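Local coordinates for penicillin binding protein 2X (Streptococcus thermophilus, PDB 5U47) that probably acts as a transpeptidase that cross-links glycan strands of septal peptidoglycan and is thought to be inactivated by beta-lactams that acylate its active site, at residues Gly33-Arg38 / Ile218-Ser223; Ile52-Ser57 / Val105-Lys110; Tyr291-Thr296 / Gln410-Thr415. The protein carries 1 engineered substitution. All blocks are in the same frame, centred on the assembly; numbering follows the deposited sequence.

Contact 1. Residues Gly33-Arg38 / Ile218-Ser223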
loop_
_atom_site.group_PDB
_atom_site.type_symbol
_atom_site.label_atom_id
_atom_site.label_comp_id
_atom_site.label_asym_id
_atom_site.label_seq_id
_atom_site.Cartn_x
_atom_site.Cartn_y
_atom_site.Cartn_z
ATOM N N GLY A 33 -8.686 -4.472 15.671
ATOM C CA GLY A 33 -7.471 -5.214 15.479
ATOM C C GLY A 33 -6.254 -4.317 15.476
ATOM O O GLY A 33 -6.343 -3.126 15.185
ATOM N N THR A 34 -5.124 -4.906 15.842
ATOM C CA THR A 34 -3.860 -4.208 15.876
ATOM C C THR A 34 -3.195 -4.379 14.524
ATOM O O THR A 34 -3.314 -5.438 13.910
ATOM C CB THR A 34 -2.967 -4.801 16.979
ATOM O OG1 THR A 34 -3.545 -4.503 18.233
ATOM C CG2 THR A 34 -1.557 -4.238 16.954
ATOM N N ILE A 35 -2.490 -3.340 14.086
ATOM C CA ILE A 35 -1.707 -3.370 12.858
ATOM C C ILE A 35 -0.262 -3.448 13.298
ATOM O O ILE A 35 0.212 -2.585 14.083
ATOM C CB ILE A 35 -1.925 -2.115 11.987
ATOM C CG1 ILE A 35 -3.395 -2.035 11.566
ATOM C CG2 ILE A 35 -1.034 -2.174 10.743
ATOM C CD1 ILE A 35 -3.800 -0.704 10.964
ATOM N N TYR A 36 0.425 -4.469 12.802
ATOM C CA TYR A 36 1.817 -4.738 13.128
ATOM C C TYR A 36 2.732 -4.638 11.915
ATOM O O TYR A 36 2.281 -4.651 10.759
ATOM C CB TYR A 36 1.952 -6.183 13.632
ATOM C CG TYR A 36 1.255 -6.540 14.929
ATOM C CD1 TYR A 36 1.779 -6.144 16.159
ATOM C CD2 TYR A 36 0.119 -7.333 14.935
ATOM C CE1 TYR A 36 1.182 -6.511 17.347
ATOM C CE2 TYR A 36 -0.503 -7.697 16.117
ATOM C CZ TYR A 36 0.036 -7.283 17.321
ATOM O OH TYR A 36 -0.573 -7.622 18.481
ATOM N N ASP A 37 4.026 -4.572 12.170
ATOM C CA ASP A 37 4.968 -4.702 11.114
ATOM C C ASP A 37 5.131 -6.247 10.907
ATOM O O ASP A 37 4.447 -7.051 11.569
ATOM C CB ASP A 37 6.288 -3.951 11.390
ATOM C CG ASP A 37 7.328 -4.792 12.129
ATOM O OD1 ASP A 37 6.964 -5.688 12.906
ATOM O OD2 ASP A 37 8.517 -4.526 11.915
ATOM N N ARG A 38 6.029 -6.650 10.025
ATOM C CA ARG A 38 6.189 -8.074 9.671
ATOM C C ARG A 38 6.644 -8.994 10.816
ATOM O O ARG A 38 6.444 -10.208 10.733
ATOM C CB ARG A 38 7.127 -8.213 8.463
ATOM C CG ARG A 38 8.577 -7.857 8.761
ATOM C CD ARG A 38 9.418 -7.789 7.508
ATOM N NE ARG A 38 9.537 -9.089 6.841
ATOM C CZ ARG A 38 8.869 -9.493 5.755
ATOM N NH1 ARG A 38 8.030 -8.688 5.096
ATOM N NH2 ARG A 38 9.105 -10.715 5.275
ATOM N N ILE A 218 -3.623 -7.431 11.812
ATOM C CA ILE A 218 -3.003 -7.403 10.492
ATOM C C ILE A 218 -1.529 -7.174 10.647
ATOM O O ILE A 218 -1.133 -6.173 11.232
ATOM C CB ILE A 218 -3.596 -6.274 9.612
ATOM C CG1 ILE A 218 -5.100 -6.464 9.413
ATOM C CG2 ILE A 218 -2.886 -6.202 8.263
ATOM C CD1 ILE A 218 -5.473 -7.642 8.561
ATOM N N TYR A 219 -0.732 -8.128 10.175
ATOM C CA TYR A 219 0.707 -7.993 10.124
ATOM C C TYR A 219 1.032 -7.524 8.720
ATOM O O TYR A 219 0.805 -8.246 7.759
ATOM C CB TYR A 219 1.419 -9.322 10.393
ATOM C CG TYR A 219 1.265 -9.811 11.816
ATOM C CD1 TYR A 219 0.085 -10.402 12.240
ATOM C CD2 TYR A 219 2.302 -9.695 12.731
ATOM C CE1 TYR A 219 -0.071 -10.858 13.555
ATOM C CE2 TYR A 219 2.152 -10.143 14.052
ATOM C CZ TYR A 219 0.967 -10.726 14.446
ATOM O OH TYR A 219 0.816 -11.168 15.729
ATOM N N THR A 220 1.531 -6.308 8.595
ATOM C CA THR A 220 1.936 -5.806 7.311
ATOM C C THR A 220 3.294 -6.380 6.940
ATOM O O THR A 220 3.973 -7.033 7.762
ATOM C CB THR A 220 2.001 -4.270 7.283
ATOM O OG1 THR A 220 3.042 -3.806 8.148
ATOM C CG2 THR A 220 0.679 -3.677 7.691
ATOM N N THR A 221 3.693 -6.141 5.693
ATOM C CA THR A 221 4.990 -6.591 5.193
ATOM C C THR A 221 6.113 -5.649 5.593
ATOM O O THR A 221 7.291 -5.959 5.390
ATOM C CB THR A 221 4.967 -6.674 3.646
ATOM O OG1 THR A 221 4.501 -5.436 3.126
ATOM C CG2 THR A 221 4.055 -7.779 3.203
ATOM N N LEU A 222 5.760 -4.485 6.142
ATOM C CA LEU A 222 6.764 -3.483 6.525
ATOM C C LEU A 222 7.747 -3.976 7.589
ATOM O O LEU A 222 7.417 -4.797 8.415
ATOM C CB LEU A 222 6.119 -2.200 7.055
ATOM C CG LEU A 222 5.151 -1.375 6.212
ATOM C CD1 LEU A 222 4.727 -0.157 7.025
ATOM C CD2 LEU A 222 5.729 -0.941 4.880
ATOM N N SER A 223 8.977 -3.485 7.486
ATOM C CA SER A 223 10.025 -3.705 8.457
ATOM C C SER A 223 10.166 -2.401 9.205
ATOM O O SER A 223 10.657 -1.411 8.627
ATOM C CB SER A 223 11.326 -4.014 7.747
ATOM O OG SER A 223 12.420 -3.985 8.646
#
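Tyr36 O is held by two donors of one residue, Thr220. Thr220 N lies 2.8 Å from Tyr36 O, above the carbonyl plane, while Thr220 OG1 donates to Tyr36 O in that plane, on a lone pair, also at 2.8 Å. This double grip ends a short parallel ladder between strands 35-36 and 217-220 of a mixed sheet, in which Ile218 N binds Thr34 O and Tyr36 N binds Ile218 O. Ile35 and Ile218 project from one face, Tyr36 and Tyr219 from the other. The two tyrosines lie side by side, pointing the same way, and form an offset stack with centroids 4.5 Å apart and planes inclined by 22°. Tyr36 CD2 sits over the centre of the Tyr219 ring, whereas Thr34 CG2 rests on the Tyr36 ring from the side away from Tyr219, offset toward the rim.

Past the strands, Arg38 takes over the joining of the chains. Its N donates to Leu222 O at 2.8 Å; its side chain bends at chi3 (-65°), which sets NE, and the guanidinium lies beside Thr221 O. Glu257 forms a salt bridge with NH2, and the carbonyls of Asp577 and Thr578 take further guanidinium N-H groups. Asp37 OD1 accepts from Asn41 N, and its OD2 from Ala224 N at the start of helix 224-241. Arg38 NH1 meets Thr221 O at 2.8 Å, with the oxygen 5° out of the guanidinium plane.

Contact 2. Residues Ile52-Ser57 / Val105-Lys110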
loop_
_atom_site.group_PDB
_atom_site.type_symbol
_atom_site.label_atom_id
_atom_site.label_comp_id
_atom_site.label_asym_id
_atom_site.label_seq_id
_atom_site.Cartn_x
_atom_site.Cartn_y
_atom_site.Cartn_z
ATOM N N ILE A 52 -14.927 9.673 34.366
ATOM C CA ILE A 52 -15.605 9.445 35.648
ATOM C C ILE A 52 -16.910 10.247 35.750
ATOM O O ILE A 52 -16.969 11.416 35.368
ATOM C CB ILE A 52 -14.661 9.720 36.861
ATOM C CG1 ILE A 52 -15.310 9.234 38.163
ATOM C CG2 ILE A 52 -14.259 11.196 36.961
ATOM C CD1 ILE A 52 -14.400 9.330 39.375
ATOM N N TYR A 53 -17.950 9.593 36.259
ATOM C CA TYR A 53 -19.263 10.211 36.454
ATOM C C TYR A 53 -19.769 9.935 37.852
ATOM O O TYR A 53 -19.351 8.971 38.497
ATOM C CB TYR A 53 -20.287 9.658 35.460
ATOM C CG TYR A 53 -19.946 9.951 34.029
ATOM C CD1 TYR A 53 -19.080 9.116 33.316
ATOM C CD2 TYR A 53 -20.490 11.050 33.376
ATOM C CE1 TYR A 53 -18.752 9.380 31.999
ATOM C CE2 TYR A 53 -20.172 11.321 32.057
ATOM C CZ TYR A 53 -19.298 10.484 31.369
ATOM O OH TYR A 53 -18.974 10.750 30.053
ATOM N N ALA A 54 -20.675 10.789 38.311
ATOM C CA ALA A 54 -21.289 10.642 39.631
ATOM C C ALA A 54 -22.797 10.815 39.493
ATOM O O ALA A 54 -23.261 11.846 39.010
ATOM C CB ALA A 54 -20.708 11.662 40.613
ATOM N N ILE A 55 -23.556 9.783 39.861
ATOM C CA ILE A 55 -25.009 9.870 39.817
ATOM C C ILE A 55 -25.473 10.442 41.160
ATOM O O ILE A 55 -25.247 9.829 42.212
ATOM C CB ILE A 55 -25.673 8.512 39.544
ATOM C CG1 ILE A 55 -25.340 8.052 38.122
ATOM C CG2 ILE A 55 -27.193 8.622 39.738
ATOM C CD1 ILE A 55 -25.907 6.689 37.780
ATOM N N VAL A 56 -26.108 11.614 41.102
ATOM C CA VAL A 56 -26.586 12.324 42.310
ATOM C C VAL A 56 -28.101 12.329 42.489
ATOM O O VAL A 56 -28.585 12.760 43.541
ATOM C CB VAL A 56 -26.097 13.799 42.324
ATOM C CG1 VAL A 56 -24.574 13.855 42.415
ATOM C CG2 VAL A 56 -26.600 14.579 41.100
ATOM N N SER A 57 -28.850 11.865 41.480
ATOM C CA SER A 57 -30.318 11.860 41.565
ATOM C C SER A 57 -30.828 11.028 42.732
ATOM O O SER A 57 -30.439 9.866 42.888
ATOM C CB SER A 57 -30.950 11.302 40.283
ATOM O OG SER A 57 -32.364 11.288 40.389
ATOM N N VAL A 105 -23.508 13.625 36.794
ATOM C CA VAL A 105 -22.597 14.707 36.454
ATOM C C VAL A 105 -21.189 14.182 36.161
ATOM O O VAL A 105 -20.803 13.094 36.621
ATOM C CB VAL A 105 -22.543 15.768 37.577
ATOM C CG1 VAL A 105 -23.959 16.219 37.932
ATOM C CG2 VAL A 105 -21.828 15.232 38.820
ATOM N N SER A 106 -20.441 14.968 35.392
ATOM C CA SER A 106 -19.062 14.654 35.027
ATOM C C SER A 106 -18.126 15.637 35.745
ATOM O O SER A 106 -18.581 16.455 36.546
ATOM C CB SER A 106 -18.893 14.694 33.506
ATOM O OG SER A 106 -19.257 15.957 32.988
ATOM N N PHE A 107 -16.829 15.562 35.460
ATOM C CA PHE A 107 -15.850 16.381 36.171
ATOM C C PHE A 107 -14.790 17.028 35.274
ATOM O O PHE A 107 -13.642 17.212 35.694
ATOM C CB PHE A 107 -15.208 15.528 37.283
ATOM C CG PHE A 107 -16.186 15.085 38.339
ATOM C CD1 PHE A 107 -16.913 13.904 38.192
ATOM C CD2 PHE A 107 -16.402 15.859 39.469
ATOM C CE1 PHE A 107 -17.828 13.509 39.158
ATOM C CE2 PHE A 107 -17.316 15.468 40.433
ATOM C CZ PHE A 107 -18.028 14.292 40.283
ATOM N N GLY A 108 -15.186 17.389 34.050
ATOM C CA GLY A 108 -14.297 18.092 33.116
ATOM C C GLY A 108 -13.088 17.329 32.602
ATOM O O GLY A 108 -13.045 16.103 32.663
ATOM N N LEU A 109 -12.093 18.075 32.108
ATOM C CA LEU A 109 -10.872 17.480 31.532
ATOM C C LEU A 109 -10.105 16.555 32.468
ATOM O O LEU A 109 -9.614 15.522 32.024
ATOM C CB LEU A 109 -9.924 18.554 30.979
ATOM C CG LEU A 109 -10.182 19.070 29.555
ATOM C CD1 LEU A 109 -11.631 19.484 29.318
ATOM C CD2 LEU A 109 -9.219 20.222 29.273
ATOM N N LYS A 110 -9.987 16.920 33.745
ATOM C CA LYS A 110 -9.293 16.054 34.702
ATOM C C LYS A 110 -10.112 14.775 34.975
ATOM O O LYS A 110 -9.574 13.778 35.455
ATOM C CB LYS A 110 -8.970 16.788 35.998
ATOM C CG LYS A 110 -7.940 17.907 35.849
ATOM C CD LYS A 110 -7.444 18.372 37.215
ATOM C CE LYS A 110 -6.386 19.471 37.138
ATOM N NZ LYS A 110 -6.946 20.810 36.801
#
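Val105, Ala54 and Phe107 carry this contact, in which the short strand 104-105 pairs antiparallel with the far end of strand 42-55, within the part of the chain assigned to the PBP dimerisation domain family. Val105 and Ala54 form a hydrogen-bonded pair: Ala54 N donates to Val105 O and Val105 N to Ala54 O, both at 2.9 Å. Val105 O also receives a CA-H contact from Tyr53. On the face shared by Ala54 and Val105, the methyl CB of Ala54 is 4.1 Å from Val105 CG2. The other branch, CG1, reaches more loosely toward Val56 CG2.

Two residues on, the chain has left strand 104-105, yet Phe107 still points at strand 42-55. Its CG is anti to the carbonyl carbon (chi1 -64°), and the ring presents its edge to Ala54 CB, with CE1 at 3.7 Å. Farther round the ring, Phe107 CD1 touches Ile52 CG2 at 4.0 Å, and the two side chains cross obliquely. Leu97 of helix 90-97 touches both Ala54 and Phe107, while Met134 on the neighbouring strand 134-143 touches Ile52 and Ala54, so Ala54 CB has Val105, Phe107, Leu97 and Met134 as apolar neighbours. The Tyr53 ring passes obliquely by Ser106, its CE2 3.9 Å from Ser106 CB. At the Phe107 rim, Ile52 O lies in the ring plane, 3.8 Å from CD1.

Contact 3. Residues Tyr291-Thr296 / Gln410-Thr415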
loop_
_atom_site.group_PDB
_atom_site.type_symbol
_atom_site.label_atom_id
_atom_site.label_comp_id
_atom_site.label_asym_id
_atom_site.label_seq_id
_atom_site.Cartn_x
_atom_site.Cartn_y
_atom_site.Cartn_z
ATOM N N TYR A 291 0.708 9.898 -12.741
ATOM C CA TYR A 291 1.717 10.802 -13.279
ATOM C C TYR A 291 2.426 10.188 -14.481
ATOM O O TYR A 291 2.376 8.975 -14.698
ATOM C CB TYR A 291 2.722 11.146 -12.151
ATOM C CG TYR A 291 3.492 9.935 -11.588
ATOM C CD1 TYR A 291 2.943 9.110 -10.590
ATOM C CD2 TYR A 291 4.759 9.632 -12.049
ATOM C CE1 TYR A 291 3.637 8.017 -10.102
ATOM C CE2 TYR A 291 5.483 8.548 -11.550
ATOM C CZ TYR A 291 4.919 7.737 -10.586
ATOM O OH TYR A 291 5.639 6.662 -10.118
ATOM N N GLU A 292 3.075 11.025 -15.266
ATOM C CA GLU A 292 3.874 10.547 -16.381
ATOM C C GLU A 292 5.205 10.171 -15.732
ATOM O O GLU A 292 5.860 11.032 -15.160
ATOM C CB GLU A 292 3.999 11.619 -17.472
ATOM C CG GLU A 292 2.630 12.009 -18.045
ATOM C CD GLU A 292 2.687 12.924 -19.268
ATOM O OE1 GLU A 292 3.661 12.903 -20.041
ATOM O OE2 GLU A 292 1.721 13.664 -19.463
ATOM N N PRO A 293 5.606 8.892 -15.817
ATOM C CA PRO A 293 6.798 8.456 -15.078
ATOM C C PRO A 293 8.133 8.861 -15.634
ATOM O O PRO A 293 9.113 8.836 -14.878
ATOM C CB PRO A 293 6.697 6.932 -15.120
ATOM C CG PRO A 293 6.054 6.685 -16.435
ATOM C CD PRO A 293 5.051 7.797 -16.627
ATOM N N GLY A 294 8.200 9.218 -16.924
ATOM C CA GLY A 294 9.477 9.597 -17.504
ATOM C C GLY A 294 10.371 8.381 -17.748
ATOM O O GLY A 294 9.898 7.234 -17.813
ATOM N N SER A 295 11.671 8.646 -17.802
ATOM C CA SER A 295 12.681 7.677 -18.250
ATOM C C SER A 295 12.894 6.334 -17.560
ATOM O O SER A 295 13.606 5.505 -18.114
ATOM C CB SER A 295 14.016 8.394 -18.478
ATOM O OG SER A 295 13.894 9.130 -19.652
ATOM N N THR A 296 12.290 6.095 -16.397
ATOM C CA THR A 296 12.379 4.779 -15.780
ATOM C C THR A 296 11.600 3.808 -16.657
ATOM O O THR A 296 11.847 2.599 -16.615
ATOM C CB THR A 296 11.794 4.755 -14.357
ATOM O OG1 THR A 296 10.469 5.306 -14.389
ATOM C CG2 THR A 296 12.669 5.572 -13.420
ATOM N N GLN A 410 6.440 9.369 -21.442
ATOM C CA GLN A 410 5.598 10.546 -21.566
ATOM C C GLN A 410 4.380 10.129 -22.384
ATOM O O GLN A 410 4.457 9.207 -23.181
ATOM C CB GLN A 410 6.321 11.695 -22.269
ATOM C CG GLN A 410 7.651 12.108 -21.650
ATOM C CD GLN A 410 7.563 12.901 -20.347
ATOM O OE1 GLN A 410 8.603 13.269 -19.803
ATOM N NE2 GLN A 410 6.346 13.196 -19.860
ATOM N N GLY A 411 3.272 10.841 -22.221
ATOM C CA GLY A 411 2.043 10.498 -22.940
ATOM C C GLY A 411 1.376 9.242 -22.404
ATOM O O GLY A 411 0.539 8.638 -23.081
ATOM N N ILE A 412 1.767 8.852 -21.195
ATOM C CA ILE A 412 1.232 7.689 -20.504
ATOM C C ILE A 412 1.218 8.019 -19.004
ATOM O O ILE A 412 2.155 8.622 -18.498
ATOM C CB ILE A 412 2.045 6.402 -20.804
ATOM C CG1 ILE A 412 1.403 5.186 -20.124
ATOM C CG2 ILE A 412 3.500 6.523 -20.356
ATOM C CD1 ILE A 412 1.975 3.862 -20.576
ATOM N N SER A 413 0.138 7.666 -18.317
ATOM C CA SER A 413 0.004 7.940 -16.893
ATOM C C SER A 413 -0.024 6.657 -16.112
ATOM O O SER A 413 -0.743 5.722 -16.477
ATOM C CB SER A 413 -1.269 8.710 -16.612
ATOM O OG SER A 413 -1.200 9.964 -17.240
ATOM N N VAL A 414 0.744 6.634 -15.031
ATOM C CA VAL A 414 0.846 5.460 -14.150
ATOM C C VAL A 414 0.716 5.851 -12.681
ATOM O O VAL A 414 0.730 7.040 -12.345
ATOM C CB VAL A 414 2.234 4.789 -14.292
ATOM C CG1 VAL A 414 2.529 4.442 -15.741
ATOM C CG2 VAL A 414 3.357 5.664 -13.718
ATOM N N THR A 415 0.585 4.844 -11.816
ATOM C CA THR A 415 0.665 5.026 -10.386
ATOM C C THR A 415 1.992 4.401 -9.982
ATOM O O THR A 415 2.575 3.589 -10.721
ATOM C CB THR A 415 -0.443 4.288 -9.612
ATOM O OG1 THR A 415 -0.365 2.890 -9.900
ATOM C CG2 THR A 415 -1.780 4.796 -10.018
#
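Glu292 and Gln410 meet at about a right angle, and one carboxylate oxygen accepts two bonds, the carboxylate and amide planes being 72° apart. Gln410 NE2 donates to Glu292 OE1 at 2.7 Å, with the oxygen in the amide plane, and Gly411 N reaches the same OE1 at 3.0 Å from the opposite face of the carboxylate. The glutamate reaches out from CG in an extended chain, whereas the glutamine folds back at chi2 (-74°), which brings its CD round toward the acid. Tyr519 OH is a further partner of Glu292 OE1, and Gln410 OE1 is bound by Gln510 N on strand 503-510.

Tyr291 and Val414 form a single antiparallel bridge, with a bond from each N to the other's O at 2.9 Å. Tyr291 CG stands between the backbone N and the carbonyl carbon (chi1 62°); although CB points away from residues 410-415, the ring ends over Val414. CG2 of the valine makes a CH-pi contact with one face, 4.2 Å from the ring centroid and offset toward the rim, and also packs against Pro293 CB at 3.8 Å. The tyrosine's hydroxyl is bonded to Tyr544 OH. The bridge lies in the transpeptidase domain, joining the loop before helix 297-308 to the chain just before helix 416-427. Ser295 and Lys298, whose OG and NZ are hydrogen-bonded, fit the SxxK motif of penicillin-binding enzymes, in which the serine is the probable nucleophile.

Ile412 O, buried here, has no hydrogen-bond partner in the model. It is approached by carbon instead: Glu292 CA makes a CA-H contact with it at 3.3 Å, and Pro293 CD lies 3.5 Å from this oxygen.

From the N terminus, strand 35-36 comes first and waits some 180 residues for strand 217-220, so contact 1 closes a long loop. Contact 2 falls entirely within that loop: strand 42-55 runs from beside strand 35-36 to the outlying part of the dimerisation-family region, where it meets residues 105-110. The two contacts thus share one sheet although their centres are 39 Å apart. Contact 3 opens only after contact 1 has closed and crosses neither, joining the approach to helix 297-308 with strand 412-413 in the transpeptidase domain. Contacts 2 and 3 lie on opposite sides of the chain's centre, about 59 Å between their centres.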